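Local atomic coordinates of enterotoxin SEN variant (Staphylococcus aureus, PDB entry 6KRY), a protein that probably acts as a superantigen, a toxin that in its family bridges MHC class II molecules and T-cell receptors and so overstimulates T cells. Residues D3-K8 with I171-I176; I28-D33 with G85-N90; T60-V65 with T96-S101; K162-D167 with D191-K196. All blocks are in the same frame, centred on the assembly; numbering follows the deposited sequence.

How the contacts relate
The chain folds into an OB-fold domain and a beta-grasp domain, and contact 1, which encloses contacts 2 and 3 along the chain, carries the N-terminal tail back onto the second. Contacts 2 and 3 sit in the first, centres about 13 Å apart, and meet where Tyr87 and Tyr88 pack on Ser101 of the neighbouring strand. Contacts 1 and 4 are in the beta-grasp half, centres about 10 Å apart, joined by probable hydrogen bonds from Lys8 N to Asp191 OD2 (2.8 Å) and from Leu192 N to Gly174 O (3.0 Å). Contacts 2 and 4 approach to about 8 Å between nearest atoms; contacts 1 and 3 are farthest apart, about 37 Å between centres.

Contact 1 (D3-K8 with I171-I176); sequences DKNDLK and IQKGCI
A hydrogen bond from Lys173 to the carbonyl of Lys4 and apolar packing of Leu7 on Cys175 lay the N-terminal tail against the beginning of strand 173-180. The Lys173 side chain is extended beyond CG (chi2 -176°, chi3 165°, chi4 179°), and its methylenes pass close to the tail's carbonyl oxygens: CG lies 3.5 Å from Lys8 O and CE 3.4 Å from Leu7 O. NZ then donates to Lys4 O at 2.8 Å, standing above the carbonyl plane. The same oxygen accepts Leu7 N from the opposite face, so two donors grip the carbonyl of the first residue of the 3-10 segment 4-6. A water 2.6 Å from Lys173 NZ accepts from the ammonium and makes a weak bond to Asn5 OD1. Strand 173-180 is an inner strand of the five-stranded beta-grasp sheet, and at its start Gln172 and Lys173 both face Tyr225 in a classic beta bulge. On the buried side, Leu7 sends CD2 to within 3.9 Å of Cys175 CB, while Tyr189 and Tyr225 also touch the leucine. A second water accepts from Gly174 N and lies 2.6 Å from Lys8 O, to which it probably donates. Gln172 OE1 accepts Lys9 NZ and Ser11 N.

Contact 2 (I28-D33 with G85-N90); sequences ITWQLD and GLYYGN
The Tyr87 ring carries Trp30 CE3 over one face and Thr29 O at its edge, near the ring plane, while Leu32 CB approaches obliquely at 4.0 Å from Tyr87 CD2. Trp30 and Tyr87 cross at about a right angle as side chains; their ring planes meet at 45°, an oblique pair, and the closest carbons, Trp30 CE3 and Tyr87 CE1, are 3.6 Å apart. With chi1 at 64°, Tyr87 CG sits between its own backbone N and carbonyl carbon, from where the ring extends toward Thr29 and Trp30. Its hydroxyl donates to Thr29 O at 2.8 Å from above the carbonyl plane, holding the phenol by its tip. Trp30 O is 3.2 Å from Tyr87 CD2, and it also receives a CA-H...O contact from Leu86. Beyond the rings, Gln31 and Leu86 lie side by side pointing the same way, Gln31 CG to Leu86 CD2; the amide oxygen of Gln31 is bonded to Tyr84 OH. From helix 15-26, Ser23 OG is bonded to Trp30 NE1 and the Tyr24 ring meets the indole. Leu32 N donates to Gly85 O at 2.9 Å, and Gly85 N returns the bond to Leu32 O, an antiparallel hydrogen-bonded pair at the corner where one strand ends and strand 86-88 begins, within the strongly bent sheet of an OB-fold beta-barrel.

Contact 3 (T60-V65 with T96-S101); sequences TSSLKV and TEEKTS
Thr60 OG1 lies between the backbone N and the carbonyl carbon (chi1 57°), while Ser101 OG stands anti to its own carbonyl carbon (chi1 -75°), and these placements bring the two hydroxyls together. Ser101 OG donates to Thr60 OG1 at 3.0 Å. Ser62 OG, likewise anti to its carbonyl carbon, donates to Glu98 OE1 at 2.7 Å from well above the carboxylate plane; the other oxygen, OE2, forms a salt bridge with Lys51, so the acid is held by both oxygens. Ser62 with Thr100 and Leu63 with Ser101 pair in parallel. Lys99 O accepts both Ser61 N and Ser62 N, then Ser101 N bonds to Ser62 O and Lys64 N to Ser101 O at 2.8 Å. Leu63 CD1 rests 3.4 Å from Ser101 O, and Thr100 CG2 lies 3.9 Å from Lys64 N. Strand 60-66 is thereby placed between antiparallel strand 47-55 and parallel strand 100-109 in the OB-fold sheet, with Lys64 NZ reaching Val93 O, in the loop ahead of strand 100-109.

Contact 4 (K162-D167 with D191-K196); sequences KIYNKD and DLYNIK
Ile163 and Tyr164, in the loop that follows helix 146-161, face a type I beta turn from Asp191 to Asn194, and the nearest CA atoms across the contact remain about 8.3 Å apart. Side chains therefore span the gap, in a reciprocal pattern: each tyrosine donates its hydroxyl to a carbonyl of the other loop. Tyr164 OH meets Leu192 O at 2.7 Å, in the carbonyl plane and on a lone pair, with the oxygen at the edge of the phenol ring. Tyr193 OH reaches Ile163 O at 2.8 Å, tilted 23° from that carbonyl's plane. The ring planes stand at 79°, an oblique pair, touching through Tyr164 CE1 and Tyr193 CE1, 4.0 Å apart. In the beta-grasp domain this joins the loop after helix 146-161 to the turn leaving edge strand 188-191. That turn is itself braced as an Asx turn, Asp191 OD1 accepting Tyr193 N at 2.9 Å. Ile163 CG2 does double duty: it sits 3.5 Å above the centre of the Tyr164 ring and 3.3 Å from Tyr193 OH. Both bonds have further partners, Arg154 NH1 at Tyr164 OH and Lys10 NZ at Ile163 O, while Tyr25 of helix 15-26 brings its ring against Tyr164.

Contact 1 (D3-K8 with I171-I176)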
loop_
_atom_site.group_PDB
_atom_site.type_symbol
_atom_site.label_atom_id
_atom_site.label_comp_id
_atom_site.label_asym_id
_atom_site.label_seq_id
_atom_site.Cartn_x
_atom_site.Cartn_y
_atom_site.Cartn_z
ATOM N N ASP A 3 7.245 21.972 -0.794
ATOM C CA ASP A 3 6.374 23.141 -1.206
ATOM C C ASP A 3 4.911 22.767 -0.935
ATOM O O ASP A 3 4.336 21.974 -1.668
ATOM C CB ASP A 3 6.544 23.537 -2.678
ATOM C CG ASP A 3 5.810 24.833 -3.075
ATOM O OD1 ASP A 3 4.916 25.292 -2.308
ATOM O OD2 ASP A 3 6.099 25.365 -4.171
ATOM N N LYS A 4 4.319 23.390 0.087
ATOM C CA LYS A 4 2.951 23.104 0.516
ATOM C C LYS A 4 1.946 23.356 -0.615
ATOM O O LYS A 4 0.899 22.707 -0.634
ATOM C CB LYS A 4 2.550 23.932 1.750
ATOM C CG LYS A 4 3.579 23.929 2.873
ATOM C CD LYS A 4 3.122 24.502 4.207
ATOM C CE LYS A 4 2.025 25.533 4.147
ATOM N NZ LYS A 4 1.475 25.776 5.506
ATOM N N ASN A 5 2.242 24.274 -1.550
ATOM C CA ASN A 5 1.285 24.606 -2.601
ATOM C C ASN A 5 1.330 23.593 -3.759
ATOM O O ASN A 5 0.497 23.660 -4.640
ATOM C CB ASN A 5 1.462 26.059 -3.065
ATOM C CG ASN A 5 0.876 27.018 -2.045
ATOM O OD1 ASN A 5 -0.075 26.657 -1.364
ATOM N ND2 ASN A 5 1.408 28.225 -1.926
ATOM N N ASP A 6 2.236 22.616 -3.701
ATOM C CA ASP A 6 2.221 21.474 -4.588
ATOM C C ASP A 6 1.385 20.325 -4.001
ATOM O O ASP A 6 1.165 19.298 -4.676
ATOM C CB ASP A 6 3.636 20.923 -4.793
ATOM C CG ASP A 6 4.497 21.809 -5.667
ATOM O OD1 ASP A 6 3.913 22.579 -6.458
ATOM O OD2 ASP A 6 5.736 21.718 -5.542
ATOM N N LEU A 7 0.969 20.427 -2.737
ATOM C CA LEU A 7 0.218 19.344 -2.105
ATOM C C LEU A 7 -1.273 19.637 -2.202
ATOM O O LEU A 7 -1.676 20.789 -2.103
ATOM C CB LEU A 7 0.629 19.217 -0.646
ATOM C CG LEU A 7 2.080 18.823 -0.410
ATOM C CD1 LEU A 7 2.341 18.878 1.074
ATOM C CD2 LEU A 7 2.373 17.433 -0.980
ATOM N N LYS A 8 -2.071 18.593 -2.398
ATOM C CA LYS A 8 -3.529 18.730 -2.484
ATOM C C LYS A 8 -4.105 18.917 -1.073
ATOM O O LYS A 8 -3.499 18.536 -0.063
ATOM C CB LYS A 8 -4.155 17.490 -3.128
ATOM C CG LYS A 8 -3.603 17.091 -4.485
ATOM C CD LYS A 8 -4.040 17.986 -5.605
ATOM C CE LYS A 8 -3.414 17.590 -6.928
ATOM N NZ LYS A 8 -1.996 18.028 -7.013
ATOM N N ILE A 171 -5.828 18.520 10.156
ATOM C CA ILE A 171 -4.775 18.266 9.114
ATOM C C ILE A 171 -5.366 18.505 7.719
ATOM O O ILE A 171 -6.345 17.861 7.381
ATOM C CB ILE A 171 -4.198 16.846 9.256
ATOM C CG1 ILE A 171 -3.631 16.564 10.656
ATOM C CG2 ILE A 171 -3.172 16.585 8.171
ATOM C CD1 ILE A 171 -2.565 17.530 11.087
ATOM N N GLN A 172 -4.787 19.421 6.924
ATOM C CA GLN A 172 -5.309 19.742 5.593
ATOM C C GLN A 172 -4.403 19.244 4.477
ATOM O O GLN A 172 -4.872 19.070 3.354
ATOM C CB GLN A 172 -5.532 21.251 5.421
ATOM C CG GLN A 172 -6.864 21.727 5.989
ATOM C CD GLN A 172 -8.050 21.038 5.350
ATOM O OE1 GLN A 172 -8.122 20.894 4.125
ATOM N NE2 GLN A 172 -8.990 20.610 6.192
ATOM N N LYS A 173 -3.103 19.109 4.751
ATOM C CA LYS A 173 -2.187 18.670 3.736
ATOM C C LYS A 173 -1.151 17.757 4.407
ATOM O O LYS A 173 -0.918 17.819 5.636
ATOM C CB LYS A 173 -1.441 19.822 3.046
ATOM C CG LYS A 173 -2.312 20.859 2.327
ATOM C CD LYS A 173 -1.530 21.925 1.566
ATOM C CE LYS A 173 -2.401 22.702 0.590
ATOM N NZ LYS A 173 -1.616 23.741 -0.110
ATOM N N GLY A 174 -0.529 16.921 3.586
ATOM C CA GLY A 174 0.512 16.080 4.131
ATOM C C GLY A 174 1.165 15.232 3.073
ATOM O O GLY A 174 0.580 14.917 2.045
ATOM N N CYS A 175 2.371 14.767 3.390
ATOM C CA CYS A 175 3.051 13.894 2.489
ATOM C C CYS A 175 3.997 12.947 3.263
ATOM O O CYS A 175 4.351 13.168 4.418
ATOM C CB CYS A 175 3.788 14.679 1.428
ATOM S SG CYS A 175 5.116 15.707 2.103
ATOM N N ILE A 176 4.354 11.874 2.571
ATOM C CA ILE A 176 5.191 10.812 3.076
ATOM C C ILE A 176 6.376 10.659 2.129
ATOM O O ILE A 176 6.219 10.423 0.973
ATOM C CB ILE A 176 4.406 9.507 3.261
ATOM C CG1 ILE A 176 5.370 8.444 3.768
ATOM C CG2 ILE A 176 3.673 9.066 1.998
ATOM C CD1 ILE A 176 4.744 7.146 4.188
HETATM O O HOH W 1 -3.112 25.139 -1.648
HETATM O O HOH W 2 -1.480 17.158 0.931
#

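Contact 2 (I28-D33 with G85-N90)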
loop_
_atom_site.group_PDB
_atom_site.type_symbol
_atom_site.label_atom_id
_atom_site.label_comp_id
_atom_site.label_asym_id
_atom_site.label_seq_id
_atom_site.Cartn_x
_atom_site.Cartn_y
_atom_site.Cartn_z
ATOM N N ILE A 28 -8.309 -3.105 9.845
ATOM C CA ILE A 28 -7.082 -3.872 9.458
ATOM C C ILE A 28 -7.420 -4.993 8.475
ATOM O O ILE A 28 -6.502 -5.469 7.798
ATOM C CB ILE A 28 -6.262 -4.485 10.621
ATOM C CG1 ILE A 28 -7.097 -5.079 11.761
ATOM C CG2 ILE A 28 -5.255 -3.480 11.132
ATOM C CD1 ILE A 28 -8.234 -5.941 11.331
ATOM N N THR A 29 -8.700 -5.378 8.365
ATOM C CA THR A 29 -9.105 -6.473 7.485
ATOM C C THR A 29 -8.837 -6.147 6.004
ATOM O O THR A 29 -8.730 -7.064 5.207
ATOM C CB THR A 29 -10.566 -6.891 7.709
ATOM O OG1 THR A 29 -11.367 -5.725 7.551
ATOM C CG2 THR A 29 -10.789 -7.495 9.074
ATOM N N TRP A 30 -8.692 -4.877 5.627
ATOM C CA TRP A 30 -8.366 -4.543 4.231
ATOM C C TRP A 30 -6.915 -4.884 3.864
ATOM O O TRP A 30 -6.589 -4.778 2.701
ATOM C CB TRP A 30 -8.598 -3.047 3.961
ATOM C CG TRP A 30 -10.025 -2.634 3.939
ATOM C CD1 TRP A 30 -10.663 -1.851 4.858
ATOM C CD2 TRP A 30 -11.014 -3.043 2.983
ATOM N NE1 TRP A 30 -11.978 -1.717 4.510
ATOM C CE2 TRP A 30 -12.223 -2.428 3.365
ATOM C CE3 TRP A 30 -10.977 -3.837 1.832
ATOM C CZ2 TRP A 30 -13.393 -2.589 2.633
ATOM C CZ3 TRP A 30 -12.140 -4.007 1.114
ATOM C CH2 TRP A 30 -13.328 -3.392 1.517
ATOM N N GLN A 31 -6.043 -5.156 4.844
ATOM C CA GLN A 31 -4.633 -5.433 4.626
ATOM C C GLN A 31 -4.455 -6.938 4.431
ATOM O O GLN A 31 -4.622 -7.699 5.361
ATOM C CB GLN A 31 -3.762 -4.952 5.791
ATOM C CG GLN A 31 -3.785 -3.431 5.909
ATOM C CD GLN A 31 -2.921 -2.769 6.968
ATOM O OE1 GLN A 31 -1.695 -2.855 6.922
ATOM N NE2 GLN A 31 -3.540 -1.976 7.842
ATOM N N LEU A 32 -4.132 -7.323 3.204
ATOM C CA LEU A 32 -3.783 -8.673 2.822
ATOM C C LEU A 32 -2.291 -8.863 3.121
ATOM O O LEU A 32 -1.480 -7.979 2.861
ATOM C CB LEU A 32 -4.133 -8.774 1.328
ATOM C CG LEU A 32 -4.093 -10.131 0.652
ATOM C CD1 LEU A 32 -2.658 -10.492 0.297
ATOM C CD2 LEU A 32 -4.745 -11.201 1.494
ATOM N N ASP A 33 -1.945 -9.977 3.769
ATOM C CA ASP A 33 -0.574 -10.279 4.171
ATOM C C ASP A 33 -0.419 -11.805 4.013
ATOM O O ASP A 33 -0.757 -12.571 4.937
ATOM C CB ASP A 33 -0.336 -9.777 5.601
ATOM C CG ASP A 33 1.089 -9.893 6.132
ATOM O OD1 ASP A 33 2.002 -10.394 5.385
ATOM O OD2 ASP A 33 1.309 -9.432 7.286
ATOM N N GLY A 85 -0.848 -5.943 0.606
ATOM C CA GLY A 85 -1.398 -4.655 0.232
ATOM C C GLY A 85 -2.880 -4.522 0.502
ATOM O O GLY A 85 -3.492 -5.344 1.207
ATOM N N LEU A 86 -3.461 -3.473 -0.093
ATOM C CA LEU A 86 -4.881 -3.175 0.073
ATOM C C LEU A 86 -5.681 -3.709 -1.120
ATOM O O LEU A 86 -5.445 -3.332 -2.279
ATOM C CB LEU A 86 -5.020 -1.651 0.187
ATOM C CG LEU A 86 -4.335 -1.039 1.414
ATOM C CD1 LEU A 86 -4.409 0.483 1.368
ATOM C CD2 LEU A 86 -4.939 -1.558 2.718
ATOM N N TYR A 87 -6.664 -4.567 -0.830
ATOM C CA TYR A 87 -7.442 -5.212 -1.877
ATOM C C TYR A 87 -8.809 -4.544 -2.024
ATOM O O TYR A 87 -9.265 -3.747 -1.183
ATOM C CB TYR A 87 -7.593 -6.713 -1.594
ATOM C CG TYR A 87 -8.368 -7.012 -0.345
ATOM C CD1 TYR A 87 -9.752 -7.063 -0.366
ATOM C CD2 TYR A 87 -7.737 -7.155 0.869
ATOM C CE1 TYR A 87 -10.485 -7.223 0.796
ATOM C CE2 TYR A 87 -8.452 -7.359 2.038
ATOM C CZ TYR A 87 -9.830 -7.405 1.999
ATOM O OH TYR A 87 -10.564 -7.581 3.138
ATOM N N TYR A 88 -9.463 -4.893 -3.140
ATOM C CA TYR A 88 -10.785 -4.440 -3.442
ATOM C C TYR A 88 -11.587 -5.583 -4.061
ATOM O O TYR A 88 -11.046 -6.493 -4.684
ATOM C CB TYR A 88 -10.709 -3.211 -4.348
ATOM C CG TYR A 88 -10.264 -3.479 -5.765
ATOM C CD1 TYR A 88 -11.203 -3.802 -6.712
ATOM C CD2 TYR A 88 -8.958 -3.281 -6.185
ATOM C CE1 TYR A 88 -10.857 -4.024 -8.029
ATOM C CE2 TYR A 88 -8.589 -3.507 -7.515
ATOM C CZ TYR A 88 -9.551 -3.871 -8.436
ATOM O OH TYR A 88 -9.319 -4.144 -9.747
ATOM N N GLY A 89 -12.904 -5.524 -3.855
ATOM C CA GLY A 89 -13.830 -6.530 -4.366
ATOM C C GLY A 89 -14.688 -6.003 -5.511
ATOM O O GLY A 89 -14.981 -6.763 -6.444
ATOM N N ASN A 90 -15.088 -4.722 -5.437
ATOM C CA ASN A 90 -15.967 -4.035 -6.402
ATOM C C ASN A 90 -15.191 -3.724 -7.681
ATOM O O ASN A 90 -14.163 -3.084 -7.604
ATOM C CB ASN A 90 -16.525 -2.758 -5.749
ATOM C CG ASN A 90 -17.208 -1.757 -6.669
ATOM O OD1 ASN A 90 -17.941 -2.149 -7.575
ATOM N ND2 ASN A 90 -17.054 -0.459 -6.403
#

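Contact 3 (T60-V65 with T96-S101)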
loop_
_atom_site.group_PDB
_atom_site.type_symbol
_atom_site.label_atom_id
_atom_site.label_comp_id
_atom_site.label_asym_id
_atom_site.label_seq_id
_atom_site.Cartn_x
_atom_site.Cartn_y
_atom_site.Cartn_z
ATOM N N THR A 60 -14.572 -14.050 -0.675
ATOM C CA THR A 60 -13.832 -14.429 -1.889
ATOM C C THR A 60 -12.765 -15.462 -1.513
ATOM O O THR A 60 -12.341 -15.529 -0.376
ATOM C CB THR A 60 -13.218 -13.213 -2.598
ATOM O OG1 THR A 60 -12.382 -12.584 -1.628
ATOM C CG2 THR A 60 -14.253 -12.262 -3.162
ATOM N N SER A 61 -12.358 -16.258 -2.509
ATOM C CA SER A 61 -11.422 -17.388 -2.379
ATOM C C SER A 61 -10.225 -17.264 -3.312
ATOM O O SER A 61 -9.322 -18.098 -3.216
ATOM C CB SER A 61 -12.105 -18.690 -2.710
ATOM O OG SER A 61 -13.141 -18.929 -1.796
ATOM N N SER A 62 -10.303 -16.381 -4.317
ATOM C CA SER A 62 -9.209 -16.183 -5.270
ATOM C C SER A 62 -8.731 -14.731 -5.234
ATOM O O SER A 62 -9.462 -13.856 -4.817
ATOM C CB SER A 62 -9.621 -16.560 -6.682
ATOM O OG SER A 62 -9.958 -17.938 -6.772
ATOM N N LEU A 63 -7.497 -14.512 -5.689
ATOM C CA LEU A 63 -6.903 -13.178 -5.699
ATOM C C LEU A 63 -6.285 -12.928 -7.075
ATOM O O LEU A 63 -5.450 -13.731 -7.526
ATOM C CB LEU A 63 -5.777 -13.105 -4.658
ATOM C CG LEU A 63 -5.152 -11.720 -4.525
ATOM C CD1 LEU A 63 -6.172 -10.720 -3.985
ATOM C CD2 LEU A 63 -3.915 -11.777 -3.646
ATOM N N LYS A 64 -6.609 -11.776 -7.660
ATOM C CA LYS A 64 -5.936 -11.394 -8.881
ATOM C C LYS A 64 -5.051 -10.205 -8.533
ATOM O O LYS A 64 -5.489 -9.227 -7.948
ATOM C CB LYS A 64 -6.957 -11.019 -9.956
ATOM C CG LYS A 64 -6.334 -10.588 -11.274
ATOM C CD LYS A 64 -7.331 -10.324 -12.373
ATOM C CE LYS A 64 -8.008 -9.001 -12.232
ATOM N NZ LYS A 64 -8.887 -8.765 -13.386
ATOM N N VAL A 65 -3.774 -10.340 -8.827
ATOM C CA VAL A 65 -2.834 -9.239 -8.713
ATOM C C VAL A 65 -2.669 -8.604 -10.089
ATOM O O VAL A 65 -2.423 -9.299 -11.087
ATOM C CB VAL A 65 -1.468 -9.710 -8.169
ATOM C CG1 VAL A 65 -0.500 -8.541 -8.067
ATOM C CG2 VAL A 65 -1.626 -10.411 -6.827
ATOM N N THR A 96 -14.640 -17.075 -14.146
ATOM C CA THR A 96 -16.120 -16.922 -14.228
ATOM C C THR A 96 -16.855 -17.562 -13.037
ATOM O O THR A 96 -17.840 -17.032 -12.537
ATOM C CB THR A 96 -16.651 -17.523 -15.536
ATOM O OG1 THR A 96 -16.010 -16.856 -16.624
ATOM C CG2 THR A 96 -18.155 -17.405 -15.674
ATOM N N GLU A 97 -16.368 -18.710 -12.584
ATOM C CA GLU A 97 -17.029 -19.510 -11.565
ATOM C C GLU A 97 -16.293 -19.363 -10.224
ATOM O O GLU A 97 -16.319 -20.258 -9.391
ATOM C CB GLU A 97 -17.052 -20.968 -12.045
ATOM C CG GLU A 97 -15.660 -21.580 -12.281
ATOM C CD GLU A 97 -14.700 -20.897 -13.268
ATOM O OE1 GLU A 97 -13.626 -21.484 -13.575
ATOM O OE2 GLU A 97 -15.008 -19.782 -13.730
ATOM N N GLU A 98 -15.574 -18.256 -10.034
ATOM C CA GLU A 98 -14.801 -18.057 -8.828
ATOM C C GLU A 98 -15.266 -16.742 -8.194
ATOM O O GLU A 98 -15.915 -15.922 -8.857
ATOM C CB GLU A 98 -13.302 -18.012 -9.132
ATOM C CG GLU A 98 -12.763 -19.328 -9.651
ATOM C CD GLU A 98 -11.266 -19.560 -9.481
ATOM O OE1 GLU A 98 -10.469 -18.559 -9.369
ATOM O OE2 GLU A 98 -10.875 -20.761 -9.493
ATOM N N LYS A 99 -14.979 -16.576 -6.911
ATOM C CA LYS A 99 -15.238 -15.337 -6.225
ATOM C C LYS A 99 -13.867 -14.702 -5.955
ATOM O O LYS A 99 -13.040 -15.292 -5.288
ATOM C CB LYS A 99 -16.059 -15.617 -4.970
ATOM C CG LYS A 99 -17.418 -16.263 -5.238
ATOM C CD LYS A 99 -18.429 -15.350 -5.936
ATOM C CE LYS A 99 -18.720 -14.058 -5.188
ATOM N NZ LYS A 99 -18.828 -14.244 -3.717
ATOM N N THR A 100 -13.643 -13.512 -6.509
ATOM C CA THR A 100 -12.277 -13.016 -6.640
ATOM C C THR A 100 -12.172 -11.611 -6.064
ATOM O O THR A 100 -13.063 -10.800 -6.243
ATOM C CB THR A 100 -11.809 -13.106 -8.105
ATOM O OG1 THR A 100 -11.959 -14.445 -8.567
ATOM C CG2 THR A 100 -10.364 -12.725 -8.300
ATOM N N SER A 101 -11.085 -11.359 -5.319
ATOM C CA SER A 101 -10.669 -10.031 -4.941
ATOM C C SER A 101 -9.393 -9.662 -5.696
ATOM O O SER A 101 -8.725 -10.531 -6.271
ATOM C CB SER A 101 -10.453 -9.933 -3.462
ATOM O OG SER A 101 -11.703 -9.884 -2.815
#

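Contact 4 (K162-D167 with D191-K196)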
loop_
_atom_site.group_PDB
_atom_site.type_symbol
_atom_site.label_atom_id
_atom_site.label_comp_id
_atom_site.label_asym_id
_atom_site.label_seq_id
_atom_site.Cartn_x
_atom_site.Cartn_y
_atom_site.Cartn_z
ATOM N N LYS A 162 -6.093 11.135 12.382
ATOM C CA LYS A 162 -7.394 11.208 11.693
ATOM C C LYS A 162 -7.244 11.876 10.322
ATOM O O LYS A 162 -8.063 12.737 9.911
ATOM C CB LYS A 162 -8.415 11.950 12.567
ATOM C CG LYS A 162 -8.379 11.551 14.023
ATOM C CD LYS A 162 -9.236 10.395 14.339
ATOM C CE LYS A 162 -10.671 10.830 14.545
ATOM N NZ LYS A 162 -11.452 9.784 15.244
ATOM N N ILE A 163 -6.201 11.460 9.595
ATOM C CA ILE A 163 -5.884 11.984 8.297
ATOM C C ILE A 163 -7.126 12.059 7.413
ATOM O O ILE A 163 -7.349 13.079 6.779
ATOM C CB ILE A 163 -4.829 11.080 7.622
ATOM C CG1 ILE A 163 -3.505 11.130 8.365
ATOM C CG2 ILE A 163 -4.654 11.435 6.154
ATOM C CD1 ILE A 163 -3.003 12.503 8.583
ATOM N N TYR A 164 -7.868 10.952 7.291
ATOM C CA TYR A 164 -8.903 10.858 6.234
ATOM C C TYR A 164 -10.334 11.074 6.752
ATOM O O TYR A 164 -11.260 11.128 5.949
ATOM C CB TYR A 164 -8.806 9.512 5.500
ATOM C CG TYR A 164 -7.551 9.400 4.685
ATOM C CD1 TYR A 164 -7.238 10.343 3.723
ATOM C CD2 TYR A 164 -6.637 8.387 4.906
ATOM C CE1 TYR A 164 -6.047 10.272 3.009
ATOM C CE2 TYR A 164 -5.466 8.270 4.164
ATOM C CZ TYR A 164 -5.173 9.213 3.210
ATOM O OH TYR A 164 -4.008 9.133 2.486
ATOM N N ASN A 165 -10.508 11.275 8.054
ATOM C CA ASN A 165 -11.857 11.384 8.646
ATOM C C ASN A 165 -12.629 12.569 8.090
ATOM O O ASN A 165 -12.134 13.705 8.091
ATOM C CB ASN A 165 -11.803 11.524 10.163
ATOM C CG ASN A 165 -11.424 10.217 10.775
ATOM O OD1 ASN A 165 -12.277 9.535 11.351
ATOM N ND2 ASN A 165 -10.184 9.820 10.544
ATOM N N LYS A 166 -13.869 12.292 7.650
ATOM C CA LYS A 166 -14.723 13.274 7.049
ATOM C C LYS A 166 -15.150 14.379 8.033
ATOM O O LYS A 166 -15.621 15.397 7.579
ATOM C CB LYS A 166 -15.986 12.614 6.492
ATOM C CG LYS A 166 -16.849 11.928 7.535
ATOM C CD LYS A 166 -17.961 11.125 6.930
ATOM C CE LYS A 166 -18.557 10.127 7.895
ATOM N NZ LYS A 166 -19.111 10.771 9.088
ATOM N N ASP A 167 -15.010 14.163 9.341
ATOM C CA ASP A 167 -15.487 15.160 10.310
ATOM C C ASP A 167 -14.322 15.674 11.159
ATOM O O ASP A 167 -14.521 16.220 12.229
ATOM C CB ASP A 167 -16.588 14.605 11.207
ATOM C CG ASP A 167 -16.449 13.120 11.450
ATOM O OD1 ASP A 167 -15.288 12.671 11.672
ATOM O OD2 ASP A 167 -17.499 12.416 11.350
ATOM N N ASP A 191 1.791 12.251 -1.945
ATOM C CA ASP A 191 0.913 13.192 -1.347
ATOM C C ASP A 191 -0.273 12.407 -0.789
ATOM O O ASP A 191 -0.990 11.750 -1.544
ATOM C CB ASP A 191 0.513 14.217 -2.405
ATOM C CG ASP A 191 -0.545 15.237 -2.028
ATOM O OD1 ASP A 191 -1.169 15.109 -0.928
ATOM O OD2 ASP A 191 -0.760 16.183 -2.869
ATOM N N LEU A 192 -0.493 12.520 0.518
ATOM C CA LEU A 192 -1.531 11.806 1.235
ATOM C C LEU A 192 -2.937 12.116 0.718
ATOM O O LEU A 192 -3.816 11.260 0.852
ATOM C CB LEU A 192 -1.450 12.116 2.736
ATOM C CG LEU A 192 -0.197 11.621 3.462
ATOM C CD1 LEU A 192 -0.212 12.100 4.900
ATOM C CD2 LEU A 192 -0.076 10.104 3.392
ATOM N N TYR A 193 -3.165 13.323 0.181
ATOM C CA TYR A 193 -4.497 13.732 -0.221
ATOM C C TYR A 193 -4.633 13.715 -1.738
ATOM O O TYR A 193 -5.597 14.240 -2.260
ATOM C CB TYR A 193 -4.802 15.089 0.411
ATOM C CG TYR A 193 -4.937 14.988 1.907
ATOM C CD1 TYR A 193 -5.943 14.242 2.484
ATOM C CD2 TYR A 193 -4.038 15.617 2.748
ATOM C CE1 TYR A 193 -6.070 14.143 3.865
ATOM C CE2 TYR A 193 -4.133 15.503 4.130
ATOM C CZ TYR A 193 -5.156 14.773 4.688
ATOM O OH TYR A 193 -5.228 14.706 6.035
ATOM N N ASN A 194 -3.636 13.173 -2.438
ATOM C CA ASN A 194 -3.660 13.048 -3.885
ATOM C C ASN A 194 -4.011 11.594 -4.227
ATOM O O ASN A 194 -3.159 10.834 -4.644
ATOM C CB ASN A 194 -2.330 13.408 -4.533
ATOM C CG ASN A 194 -2.369 13.364 -6.050
ATOM O OD1 ASN A 194 -3.402 13.579 -6.659
ATOM N ND2 ASN A 194 -1.259 13.000 -6.670
ATOM N N ILE A 195 -5.291 11.263 -4.095
ATOM C CA ILE A 195 -5.833 9.934 -4.350
ATOM C C ILE A 195 -6.696 9.977 -5.614
ATOM O O ILE A 195 -7.516 10.852 -5.797
ATOM C CB ILE A 195 -6.658 9.449 -3.153
ATOM C CG1 ILE A 195 -5.913 9.632 -1.832
ATOM C CG2 ILE A 195 -7.066 8.001 -3.360
ATOM C CD1 ILE A 195 -4.760 8.697 -1.682
ATOM N N LYS A 196 -6.502 9.003 -6.493
ATOM C CA LYS A 196 -7.234 9.000 -7.772
ATOM C C LYS A 196 -8.573 8.280 -7.592
ATOM O O LYS A 196 -8.654 7.238 -6.920
ATOM C CB LYS A 196 -6.375 8.375 -8.873
ATOM C CG LYS A 196 -4.926 8.857 -8.881
ATOM C CD LYS A 196 -4.688 10.386 -8.748
ATOM C CE LYS A 196 -4.056 11.012 -9.979
ATOM N NZ LYS A 196 -5.052 11.106 -11.079
#